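Local coordinates for protein 3-keto-5-aminohexanoate cleavage enzyme (Burkholderia xenovorans LB400, PDB 3E49) that probably catalyses the zinc-dependent cleavage of 3-keto-5-aminohexanoate or a related beta-keto acid, working as a four-chain assembly of TIM barrels, at residues A[26-31]-A[256-261]; A[12-17]-A[35-40]; A[52-57]-A[133-138]; A[39-42]-A[48-51]; A[16-21]-A[122-127]. All blocks are in the same frame, centred on the assembly; numbering follows the deposited sequence.

Contact 1: A[26-31]-A[256-261]. With ZN (zinc ion), chain E.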
# COMPACT_ATOMS: atom_id res chain seq x y z
N TYR A 26 18.23 34.31 6.31
CA TYR A 26 18.31 34.00 4.91
C TYR A 26 16.96 33.97 4.22
O TYR A 26 16.91 33.83 2.98
CB TYR A 26 19.05 32.67 4.73
CG TYR A 26 20.36 32.64 5.45
CD1 TYR A 26 21.38 33.47 5.07
CD2 TYR A 26 20.56 31.80 6.54
CE1 TYR A 26 22.59 33.47 5.71
CE2 TYR A 26 21.78 31.78 7.22
CZ TYR A 26 22.79 32.63 6.79
OH TYR A 26 24.02 32.65 7.38
N LEU A 27 15.87 34.15 4.97
CA LEU A 27 14.51 34.19 4.36
C LEU A 27 14.37 35.47 3.53
O LEU A 27 14.53 36.57 4.06
CB LEU A 27 13.40 34.15 5.42
CG LEU A 27 11.94 33.97 4.95
CD1 LEU A 27 11.82 32.57 4.35
CD2 LEU A 27 10.91 34.15 6.07
N PRO A 28 14.15 35.32 2.22
CA PRO A 28 14.02 36.56 1.42
C PRO A 28 12.76 37.38 1.73
O PRO A 28 11.65 36.85 1.78
CB PRO A 28 14.00 36.04 -0.03
CG PRO A 28 14.57 34.67 0.01
CD PRO A 28 14.14 34.12 1.38
N VAL A 29 12.95 38.68 1.95
CA VAL A 29 11.87 39.60 2.26
C VAL A 29 11.69 40.71 1.19
O VAL A 29 10.59 40.88 0.67
CB VAL A 29 12.12 40.25 3.63
CG1 VAL A 29 11.10 41.36 3.90
CG2 VAL A 29 12.05 39.17 4.69
N THR A 30 12.75 41.44 0.88
CA THR A 30 12.63 42.57 -0.03
C THR A 30 12.59 42.14 -1.49
O THR A 30 13.10 41.07 -1.85
CB THR A 30 13.80 43.55 0.13
OG1 THR A 30 15.01 42.93 -0.30
CG2 THR A 30 13.96 44.01 1.60
N PRO A 31 11.98 42.98 -2.36
CA PRO A 31 11.98 42.68 -3.77
C PRO A 31 13.33 42.28 -4.29
O PRO A 31 13.41 41.35 -5.09
CB PRO A 31 11.50 43.99 -4.40
CG PRO A 31 10.57 44.51 -3.44
CD PRO A 31 11.21 44.21 -2.09
N VAL A 256 11.80 22.33 -3.99
CA VAL A 256 12.64 22.75 -2.88
C VAL A 256 12.36 24.25 -2.59
O VAL A 256 11.49 24.84 -3.21
CB VAL A 256 14.14 22.44 -3.11
CG1 VAL A 256 14.36 20.92 -3.29
CG2 VAL A 256 14.71 23.20 -4.33
N GLY A 257 13.09 24.83 -1.64
CA GLY A 257 12.94 26.24 -1.31
C GLY A 257 12.76 26.60 0.14
O GLY A 257 12.21 25.83 0.90
N LEU A 258 13.18 27.82 0.49
CA LEU A 258 13.09 28.35 1.86
C LEU A 258 11.66 28.59 2.31
O LEU A 258 11.37 28.65 3.54
CB LEU A 258 13.98 29.60 2.04
CG LEU A 258 15.48 29.44 2.35
CD1 LEU A 258 16.17 28.37 1.60
CD2 LEU A 258 16.22 30.81 2.14
N GLU A 259 10.74 28.67 1.35
CA GLU A 259 9.32 28.71 1.69
C GLU A 259 8.92 27.46 2.50
O GLU A 259 8.13 27.55 3.40
CB GLU A 259 8.46 28.72 0.43
CG GLU A 259 7.00 28.43 0.72
CD GLU A 259 6.01 28.82 -0.35
OE1 GLU A 259 6.36 29.55 -1.32
OE2 GLU A 259 4.86 28.37 -0.19
N ASP A 260 9.48 26.32 2.08
CA ASP A 260 9.14 24.97 2.55
C ASP A 260 10.04 24.44 3.66
O ASP A 260 9.56 23.72 4.53
CB ASP A 260 9.23 23.99 1.37
CG ASP A 260 8.36 24.40 0.16
OD1 ASP A 260 7.34 25.10 0.34
OD2 ASP A 260 8.69 24.05 -0.98
N SER A 261 11.32 24.77 3.61
CA SER A 261 12.29 24.36 4.61
C SER A 261 13.34 25.42 4.80
O SER A 261 13.89 25.94 3.83
CB SER A 261 13.04 23.09 4.21
OG SER A 261 13.94 22.73 5.28
ZN ZN E . 3.38 28.98 -1.68
O HOH W 1 1.09 28.93 -2.31
O HOH W 2 2.68 26.70 -1.52
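Y26, L27 and P28 all bear on one residue of 256-261, L258. V256 ends strand 253-256, and G257 follows at phi 130° and psi 153°, backbone angles that favour glycine. The G257 carbonyl then ties the turn together, its O accepting from both D260 N and S261 N, each bond 3.0 Å long. L258 directs its side chain at the opposite loop. Its CD2 branch goes furthest, lying 3.2 Å from Y26 O, a tight carbon-oxygen approach, and 4.0 Å from P28 CD, with the proline and leucine side chains at about a right angle. L27 meets L258 nearer its backbone: with CG anti to the backbone N (chi1 -171°), its CD1 stands 4.3 Å from L258 CB and 4.0 Å from L258 O. The pairing joins the loops that follow strands 10-13 and 253-256, parallel neighbours in the TIM barrel. E259 turns the other way. Its extended chain carries OE2 to 2.2 Å from the zinc ion, which H50, H52 and two waters also bind, while E259 OE1 stays 3.1 Å from the metal. D260 forms a salt bridge with R255 through OD2, and S261 OG bonds to W263 N.

Contact 2: A[12-17]-A[35-40]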
# COMPACT_ATOMS: atom_id res chain seq x y z
N CYS A 12 11.46 25.75 -7.28
CA CYS A 12 11.99 26.39 -6.10
C CYS A 12 11.00 27.45 -5.58
O CYS A 12 10.70 28.39 -6.25
CB CYS A 12 13.35 27.00 -6.38
SG CYS A 12 14.13 27.48 -4.83
N ALA A 13 10.50 27.25 -4.36
CA ALA A 13 9.57 28.16 -3.69
C ALA A 13 10.45 29.02 -2.79
O ALA A 13 10.87 28.60 -1.70
CB ALA A 13 8.57 27.36 -2.86
N VAL A 14 10.68 30.26 -3.21
CA VAL A 14 11.73 31.09 -2.60
C VAL A 14 11.49 31.72 -1.23
O VAL A 14 12.46 32.00 -0.55
CB VAL A 14 12.25 32.20 -3.58
CG1 VAL A 14 12.88 31.58 -4.81
CG2 VAL A 14 11.12 33.13 -3.96
N THR A 15 10.25 31.99 -0.85
CA THR A 15 9.98 32.60 0.49
C THR A 15 8.64 32.24 1.15
O THR A 15 8.57 32.00 2.40
CB THR A 15 10.15 34.14 0.41
OG1 THR A 15 10.23 34.67 1.73
CG2 THR A 15 9.01 34.79 -0.40
N GLY A 16 7.58 32.18 0.36
CA GLY A 16 6.26 31.81 0.86
C GLY A 16 5.66 32.77 1.90
O GLY A 16 6.03 33.92 1.94
N ALA A 17 4.77 32.25 2.74
CA ALA A 17 4.08 33.03 3.79
C ALA A 17 4.08 32.29 5.12
O ALA A 17 3.47 32.78 6.05
CB ALA A 17 2.67 33.22 3.40
N ALA A 35 14.16 38.58 -5.84
CA ALA A 35 14.69 38.44 -7.17
C ALA A 35 16.03 37.72 -7.18
O ALA A 35 16.25 36.82 -8.02
CB ALA A 35 14.79 39.86 -7.89
N GLN A 36 16.96 38.12 -6.31
CA GLN A 36 18.25 37.43 -6.33
C GLN A 36 18.08 35.96 -5.92
O GLN A 36 18.79 35.11 -6.42
CB GLN A 36 19.34 38.14 -5.48
CG GLN A 36 19.80 39.52 -6.04
CD GLN A 36 20.16 39.49 -7.55
OE1 GLN A 36 19.54 40.20 -8.36
NE2 GLN A 36 21.11 38.64 -7.92
N ALA A 37 17.16 35.68 -4.99
CA ALA A 37 16.87 34.30 -4.55
C ALA A 37 16.41 33.47 -5.75
O ALA A 37 16.87 32.34 -5.96
CB ALA A 37 15.81 34.32 -3.48
N SER A 38 15.54 34.08 -6.56
CA SER A 38 14.95 33.46 -7.75
C SER A 38 15.94 33.27 -8.88
O SER A 38 16.00 32.22 -9.51
CB SER A 38 13.74 34.27 -8.20
OG SER A 38 12.79 34.41 -7.15
N ILE A 39 16.78 34.26 -9.12
CA ILE A 39 17.77 34.09 -10.15
C ILE A 39 18.84 33.09 -9.78
O ILE A 39 19.28 32.32 -10.61
CB ILE A 39 18.38 35.48 -10.53
CG1 ILE A 39 17.25 36.40 -11.05
CG2 ILE A 39 19.47 35.28 -11.52
CD1 ILE A 39 17.57 37.93 -11.01
N GLY A 40 19.26 33.08 -8.51
CA GLY A 40 20.23 32.09 -8.05
C GLY A 40 19.70 30.66 -8.13
O GLY A 40 20.43 29.76 -8.47
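V14 is the residue of 12-17 that meets 35-40, touching A37 and S38. The apolar part is the V14-A37 pair, where the backbones are nearest, with CA atoms 6.4 Å apart. Each side chain points at the other segment, and V14 CB lies 4.1 Å from A37 CB. The V14 CG1 methyl passes beyond this to the helix backbone, 4.1 Å from A37 C and 4.0 Å from S38 N.

The mixed part of the contact is a hydroxyl laid against two methyls. S38 OG is 3.7 Å from V14 CG1 and 3.8 Å from V14 CG2, so the valine presents its fork to the oxygen. Two torsions set this up: V14 chi1 of -62° leaves CG1 beside its own backbone N and CG2 between that N and the carbonyl carbon, so that both methyls face the helix, and S38 chi1 of -56° places OG beside the serine N. In that position S38 OG also reaches V34 O, one turn back in the helix, and this hydrogen bond supplies the polar partner that the valine cannot.

Within the fold the contact sets the residue just past the end of strand 10-13 against helix 31-44, in the beta-alpha-beta unit of strand 10-13, helix 31-44 and strand 48-54. V14 also touches L51 of the second strand, A37 also touches P28 and N273, and helix 71-78 reaches S38 through I75.

Contact 3: A[52-57]-A[133-138]. With ZN (zinc ion), chain E.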
# COMPACT_ATOMS: atom_id res chain seq x y z
N HIS A 52 5.88 34.28 -3.66
CA HIS A 52 5.02 35.11 -2.82
C HIS A 52 5.78 36.42 -2.64
O HIS A 52 7.00 36.49 -2.90
CB HIS A 52 4.80 34.56 -1.41
CG HIS A 52 4.06 33.27 -1.33
ND1 HIS A 52 3.04 33.07 -0.42
CD2 HIS A 52 4.26 32.08 -1.95
CE1 HIS A 52 2.62 31.82 -0.51
NE2 HIS A 52 3.35 31.20 -1.42
N ALA A 53 5.06 37.43 -2.16
CA ALA A 53 5.63 38.74 -1.88
C ALA A 53 5.49 38.97 -0.38
O ALA A 53 4.57 38.43 0.27
CB ALA A 53 4.91 39.84 -2.66
N ARG A 54 6.42 39.76 0.15
CA ARG A 54 6.41 40.12 1.55
C ARG A 54 6.49 41.64 1.69
O ARG A 54 7.02 42.32 0.80
CB ARG A 54 7.57 39.46 2.27
CG ARG A 54 7.34 37.96 2.52
CD ARG A 54 8.48 37.32 3.27
NE ARG A 54 8.28 35.88 3.47
CZ ARG A 54 7.59 35.31 4.47
NH1 ARG A 54 6.97 36.03 5.40
NH2 ARG A 54 7.49 33.97 4.53
N ASP A 55 5.93 42.16 2.78
CA ASP A 55 6.01 43.59 3.04
C ASP A 55 7.45 43.82 3.42
O ASP A 55 7.90 43.27 4.41
CB ASP A 55 5.08 43.99 4.17
CG ASP A 55 5.12 45.48 4.48
OD1 ASP A 55 6.12 46.17 4.17
OD2 ASP A 55 4.11 45.94 5.05
N PRO A 56 8.19 44.63 2.64
CA PRO A 56 9.61 44.84 2.91
C PRO A 56 9.98 45.58 4.21
O PRO A 56 11.16 45.63 4.55
CB PRO A 56 10.10 45.62 1.69
CG PRO A 56 8.93 46.21 1.09
CD PRO A 56 7.73 45.39 1.47
N ARG A 57 9.02 46.13 4.93
CA ARG A 57 9.32 46.81 6.17
C ARG A 57 9.42 45.83 7.30
O ARG A 57 10.26 45.98 8.18
CB ARG A 57 8.24 47.82 6.50
CG ARG A 57 8.12 48.91 5.49
CD ARG A 57 6.94 49.77 5.76
NE ARG A 57 5.68 49.08 5.56
CZ ARG A 57 4.49 49.64 5.74
NH1 ARG A 57 4.41 50.90 6.15
NH2 ARG A 57 3.38 48.96 5.54
N HIS A 133 9.27 41.37 15.00
CA HIS A 133 8.05 42.12 14.75
C HIS A 133 6.90 41.45 15.41
O HIS A 133 6.84 40.23 15.46
CB HIS A 133 7.79 42.23 13.25
CG HIS A 133 8.97 42.73 12.48
ND1 HIS A 133 9.15 44.06 12.18
CD2 HIS A 133 10.03 42.06 11.97
CE1 HIS A 133 10.28 44.19 11.50
NE2 HIS A 133 10.83 43.00 11.36
N GLY A 134 5.96 42.24 15.87
CA GLY A 134 4.81 41.70 16.55
C GLY A 134 3.94 40.79 15.72
O GLY A 134 3.34 39.84 16.26
N TRP A 135 3.88 41.04 14.41
CA TRP A 135 2.98 40.27 13.57
C TRP A 135 3.37 38.79 13.54
O TRP A 135 2.52 37.94 13.37
CB TRP A 135 2.93 40.85 12.13
CG TRP A 135 4.16 40.62 11.32
CD1 TRP A 135 5.19 41.46 11.14
CD2 TRP A 135 4.47 39.43 10.58
NE1 TRP A 135 6.15 40.89 10.35
CE2 TRP A 135 5.73 39.63 10.00
CE3 TRP A 135 3.80 38.22 10.37
CZ2 TRP A 135 6.34 38.68 9.21
CZ3 TRP A 135 4.42 37.25 9.57
CH2 TRP A 135 5.67 37.49 9.02
N GLU A 136 4.65 38.51 13.75
CA GLU A 136 5.18 37.14 13.60
C GLU A 136 4.57 36.14 14.59
O GLU A 136 4.10 35.07 14.20
CB GLU A 136 6.71 37.15 13.73
CG GLU A 136 7.44 37.99 12.68
CD GLU A 136 8.94 37.91 12.82
OE1 GLU A 136 9.55 36.89 12.39
OE2 GLU A 136 9.56 38.88 13.35
N ARG A 137 4.57 36.49 15.88
CA ARG A 137 3.99 35.59 16.88
C ARG A 137 2.50 35.41 16.64
O ARG A 137 1.99 34.30 16.71
CB ARG A 137 4.27 36.07 18.31
CG ARG A 137 3.53 35.27 19.38
CD ARG A 137 3.97 35.66 20.77
NE ARG A 137 5.34 35.20 21.00
CZ ARG A 137 5.65 33.97 21.36
NH1 ARG A 137 4.70 33.05 21.54
NH2 ARG A 137 6.93 33.65 21.51
N GLU A 138 1.82 36.50 16.34
CA GLU A 138 0.40 36.48 16.06
C GLU A 138 0.10 35.57 14.84
O GLU A 138 -0.86 34.79 14.85
CB GLU A 138 -0.07 37.91 15.79
ZN ZN E . 3.38 28.98 -1.68
O HOH W 1 1.09 28.93 -2.31
O HOH W 2 2.68 26.70 -1.52
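R54 against W135 is the buried half of this contact, and R57 against H133 the outer half. In the buried half, R54 extends from CG to NE and brings NH1 to 4.1 Å from W135 CH2. The indole atom sits at the guanidinium edge, near its plane; the two side chains cross at about a right angle, although their flat groups are only 34° apart. The indole is held by its own helix and by a loop: E136 CG lies 3.6 Å above the centre of one face, and W135 NE1 bonds to D58 O. The guanidinium is likewise secured, NH1 by G59 O and NE by T15 OG1.

At the exposed side the link thins to R57 O and H133 CE1, 3.8 Å apart and obliquely placed. The R57 side chain turns back on D55, gripping it side-on: NE to OD1 at 3.3 Å and NH2 to OD2 at 3.1 Å. D55 OD1 also takes the backbone N of R57 at 3.0 Å, an Asx turn. On the helix side, H133 N donates to E136 OE2.

H52, two residues before R54, binds the zinc ion through NE2 at 2.2 Å. Across the interface the polar ends bond elsewhere: R54 NE and NH1 and W135 NE1 have partners outside the two segments, and D55 and R57 pair within their own, so that van der Waals contact is what joins 52-57 to 133-138.

Contact 4: A[39-42]-A[48-51]. With ZN (zinc ion), chain E.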
# COMPACT_ATOMS: atom_id res chain seq x y z
N ILE A 39 16.78 34.26 -9.12
CA ILE A 39 17.77 34.09 -10.15
C ILE A 39 18.84 33.09 -9.78
O ILE A 39 19.28 32.32 -10.61
CB ILE A 39 18.38 35.48 -10.53
CG1 ILE A 39 17.25 36.40 -11.05
CG2 ILE A 39 19.47 35.28 -11.52
CD1 ILE A 39 17.57 37.93 -11.01
N GLY A 40 19.26 33.08 -8.51
CA GLY A 40 20.23 32.09 -8.05
C GLY A 40 19.70 30.66 -8.13
O GLY A 40 20.43 29.76 -8.47
N ALA A 41 18.42 30.48 -7.85
CA ALA A 41 17.77 29.16 -7.93
C ALA A 41 17.76 28.67 -9.35
O ALA A 41 18.12 27.52 -9.62
CB ALA A 41 16.33 29.22 -7.35
N ALA A 42 17.44 29.58 -10.28
CA ALA A 42 17.43 29.26 -11.69
C ALA A 42 18.82 28.92 -12.16
O ALA A 42 19.00 27.95 -12.91
CB ALA A 42 16.84 30.41 -12.49
N VAL A 48 11.26 26.20 -12.42
CA VAL A 48 10.04 26.90 -11.97
C VAL A 48 10.29 27.58 -10.63
O VAL A 48 10.80 26.96 -9.70
CB VAL A 48 8.80 25.93 -11.82
CG1 VAL A 48 7.54 26.71 -11.30
CG2 VAL A 48 8.51 25.15 -13.17
N ILE A 49 9.92 28.86 -10.55
CA ILE A 49 10.07 29.66 -9.36
C ILE A 49 8.68 29.99 -8.80
O ILE A 49 7.90 30.66 -9.41
CB ILE A 49 10.87 30.98 -9.67
CG1 ILE A 49 12.14 30.67 -10.46
CG2 ILE A 49 11.22 31.69 -8.39
CD1 ILE A 49 13.20 29.79 -9.70
N HIS A 50 8.38 29.45 -7.63
CA HIS A 50 7.11 29.64 -6.96
C HIS A 50 7.28 30.85 -6.04
O HIS A 50 8.13 30.85 -5.12
CB HIS A 50 6.72 28.35 -6.21
CG HIS A 50 5.52 28.47 -5.34
ND1 HIS A 50 4.32 27.87 -5.63
CD2 HIS A 50 5.38 28.99 -4.11
CE1 HIS A 50 3.47 28.10 -4.65
NE2 HIS A 50 4.06 28.86 -3.75
N LEU A 51 6.43 31.85 -6.26
CA LEU A 51 6.58 33.18 -5.65
C LEU A 51 5.47 33.71 -4.80
O LEU A 51 4.28 33.58 -5.12
CB LEU A 51 6.83 34.22 -6.78
CG LEU A 51 8.17 34.09 -7.50
CD1 LEU A 51 8.13 34.61 -8.94
CD2 LEU A 51 9.29 34.73 -6.71
ZN ZN E . 3.38 28.98 -1.68
O HOH W 1 1.09 28.93 -2.31
O HOH W 2 2.68 26.70 -1.52
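H50 NE2, one residue past the I49 that meets A41, binds the zinc ion at 2.2 Å, and two waters are bound to the same metal at 2.4 Å each from the zinc. The other ring nitrogen, H50 ND1, is hydrogen-bonded to E170 OE1. With both nitrogens engaged the imidazole has little freedom to rotate; E170 is a second-shell partner that probably helps orient the ring. H50 projects from the inner face of the strand, and chi1 of 172°, with CG anti to the backbone N, sets how the ring leaves it.

I49 takes the other side of strand 48-54, as alternation along a strand requires, and points at helix 31-44. Its CD1 methyl does the touching, 4.0 Å from A41 CB and 4.3 Å from A42 N. The chain gets there by two like bends, chi1 -48° and chi2 -64°, which fold CD1 toward the helix. A41 points its CB back at the strand. With alanines at 41 and 42, the helix lies close to the strand in the return half of the beta-alpha-beta crossover, the CA atoms of A42 and I49 being 7.7 Å apart. A81, just before strand 82-85, touches both A42 and I49.

The chemistry divides by strand face: van der Waals contact joins I49 to A41 and A42 on one face, whereas from the other the neighbouring H50 binds zinc.

Contact 5: A[16-21]-A[122-127]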
# COMPACT_ATOMS: atom_id res chain seq x y z
N GLY A 16 7.58 32.18 0.36
CA GLY A 16 6.26 31.81 0.86
C GLY A 16 5.66 32.77 1.90
O GLY A 16 6.03 33.92 1.94
N ALA A 17 4.77 32.25 2.74
CA ALA A 17 4.08 33.03 3.79
C ALA A 17 4.08 32.29 5.12
O ALA A 17 3.47 32.78 6.05
CB ALA A 17 2.67 33.22 3.40
N ILE A 18 4.67 31.10 5.19
CA ILE A 18 4.61 30.34 6.45
C ILE A 18 5.69 30.76 7.44
O ILE A 18 5.39 31.16 8.59
CB ILE A 18 4.64 28.82 6.18
CG1 ILE A 18 3.22 28.38 5.79
CG2 ILE A 18 5.02 28.07 7.43
CD1 ILE A 18 3.08 26.90 5.36
N HIS A 19 6.94 30.64 7.00
CA HIS A 19 8.06 31.05 7.80
C HIS A 19 8.06 32.59 8.05
O HIS A 19 7.53 33.36 7.23
CB HIS A 19 9.38 30.62 7.14
CG HIS A 19 9.53 29.13 7.01
ND1 HIS A 19 9.93 28.52 5.84
CD2 HIS A 19 9.29 28.13 7.89
CE1 HIS A 19 9.97 27.22 6.01
NE2 HIS A 19 9.59 26.95 7.25
N THR A 20 8.65 33.00 9.18
CA THR A 20 8.80 34.42 9.53
C THR A 20 10.29 34.84 9.54
O THR A 20 11.19 34.01 9.71
CB THR A 20 8.02 34.76 10.78
OG1 THR A 20 8.71 34.29 11.94
CG2 THR A 20 6.61 34.20 10.70
N PRO A 21 10.59 36.14 9.26
CA PRO A 21 11.96 36.61 9.10
C PRO A 21 12.87 36.39 10.30
O PRO A 21 14.07 36.19 10.16
CB PRO A 21 11.78 38.12 8.81
CG PRO A 21 10.42 38.27 8.30
CD PRO A 21 9.61 37.23 9.07
N TYR A 122 1.31 27.04 14.83
CA TYR A 122 1.60 27.31 16.23
C TYR A 122 2.66 26.43 16.87
O TYR A 122 3.33 26.89 17.80
CB TYR A 122 0.32 27.32 17.10
CG TYR A 122 -0.48 26.04 17.07
CD1 TYR A 122 -1.52 25.86 16.13
CD2 TYR A 122 -0.23 25.01 17.97
CE1 TYR A 122 -2.23 24.72 16.09
CE2 TYR A 122 -0.94 23.84 17.93
CZ TYR A 122 -1.96 23.71 17.00
OH TYR A 122 -2.69 22.58 16.96
N PRO A 123 2.80 25.16 16.44
CA PRO A 123 3.90 24.41 17.07
C PRO A 123 5.31 24.99 16.84
O PRO A 123 6.23 24.67 17.58
CB PRO A 123 3.77 23.01 16.45
CG PRO A 123 2.33 22.91 16.16
CD PRO A 123 2.02 24.26 15.57
N MSE A 124 5.48 25.81 15.81
CA MSE A 124 6.75 26.48 15.55
C MSE A 124 7.12 27.41 16.69
O MSE A 124 8.29 27.71 16.87
CB MSE A 124 6.70 27.24 14.24
CG MSE A 124 6.69 26.31 13.05
SE MSE A 124 6.55 27.27 11.33
CE MSE A 124 4.87 27.87 11.52
N LEU A 125 6.15 27.86 17.47
CA LEU A 125 6.45 28.69 18.64
C LEU A 125 7.25 27.91 19.71
O LEU A 125 7.76 28.50 20.66
CB LEU A 125 5.17 29.23 19.26
CG LEU A 125 4.39 30.24 18.47
CD1 LEU A 125 3.03 30.41 19.05
CD2 LEU A 125 5.15 31.56 18.44
N GLU A 126 7.34 26.60 19.58
CA GLU A 126 8.16 25.82 20.50
C GLU A 126 9.63 26.01 20.16
O GLU A 126 10.47 25.97 21.04
CB GLU A 126 7.74 24.35 20.48
CG GLU A 126 6.33 24.16 21.08
CD GLU A 126 5.53 22.97 20.54
OE1 GLU A 126 6.10 22.06 19.85
OE2 GLU A 126 4.29 22.96 20.80
N ARG A 127 9.94 26.25 18.88
CA ARG A 127 11.33 26.45 18.47
C ARG A 127 11.73 27.92 18.43
O ARG A 127 12.86 28.25 18.77
CB ARG A 127 11.64 25.76 17.12
CG ARG A 127 12.98 26.20 16.54
CD ARG A 127 13.45 25.46 15.29
NE ARG A 127 14.18 24.22 15.57
CZ ARG A 127 13.71 22.98 15.42
NH1 ARG A 127 12.48 22.75 14.95
NH2 ARG A 127 14.50 21.94 15.73
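The loop residues I18 and H19 face a helix-like turn at M124: 16-21 has no regular structure, while in 122-127 L125 N, E126 N and R127 N bond three residues back to Y122 O, P123 O and M124 O, and the nearest CA atoms, of H19 and M124, are still 9.1 Å apart. Side chains therefore have to bridge the gap, and M124, a selenomethionine, spans most of it.

M124 points at the loop and runs straight to SE, then bends there (chi3 -69°), which brings CE to 4.1 Å from I18 CG2. The I18 and M124 side chains cross at about a right angle. I18 offers this branch because chi1 of -81° sets CG2 anti to its backbone N.

H19 starts away from the turn, yet its ring swings back until CD2 lies 4.5 Å from M124 SE, a loose approach, oblique to the ring. H19 ND1 is engaged on the other side, hydrogen-bonded to L258 O of the loop that bears a zinc ligand, and the nearest I18 side-chain atom is about 7 Å from the zinc ion. Helix 134-141 meets both segments, L140 touching M124 and H139 NE2 bonding to I18 O. Y122 meets the ring of H184 of the second subunit.

The contact thus rests on apolar chemistry: the selenomethionine, standing in for methionine, bridges loop and turn through its methyl against I18.

How the contacts relate
Contacts 1, 2 and 4 are buried and lie within 10 Å of one another, centre to centre; contacts 3 and 5 sit farther out, partly exposed. Contacts 2 and 4 share helix 31-44, packed against the residue just past strand 10-13 and against strand 48-54: contact 2 through a valine against an alanine and a serine hydroxyl, contact 4 through an isoleucine methyl against alanine. Contacts 3 and 4 both use strand 48-54, and contacts 2 and 5 share G16 and A17. Contacts 1 and 5 join loops. Contacts 1, 3 and 4 each supply one zinc ligand. Contact 3 is the most polar: a buried arginine meets a tryptophan, and farther out a D55-R57 salt bridge lies within one segment.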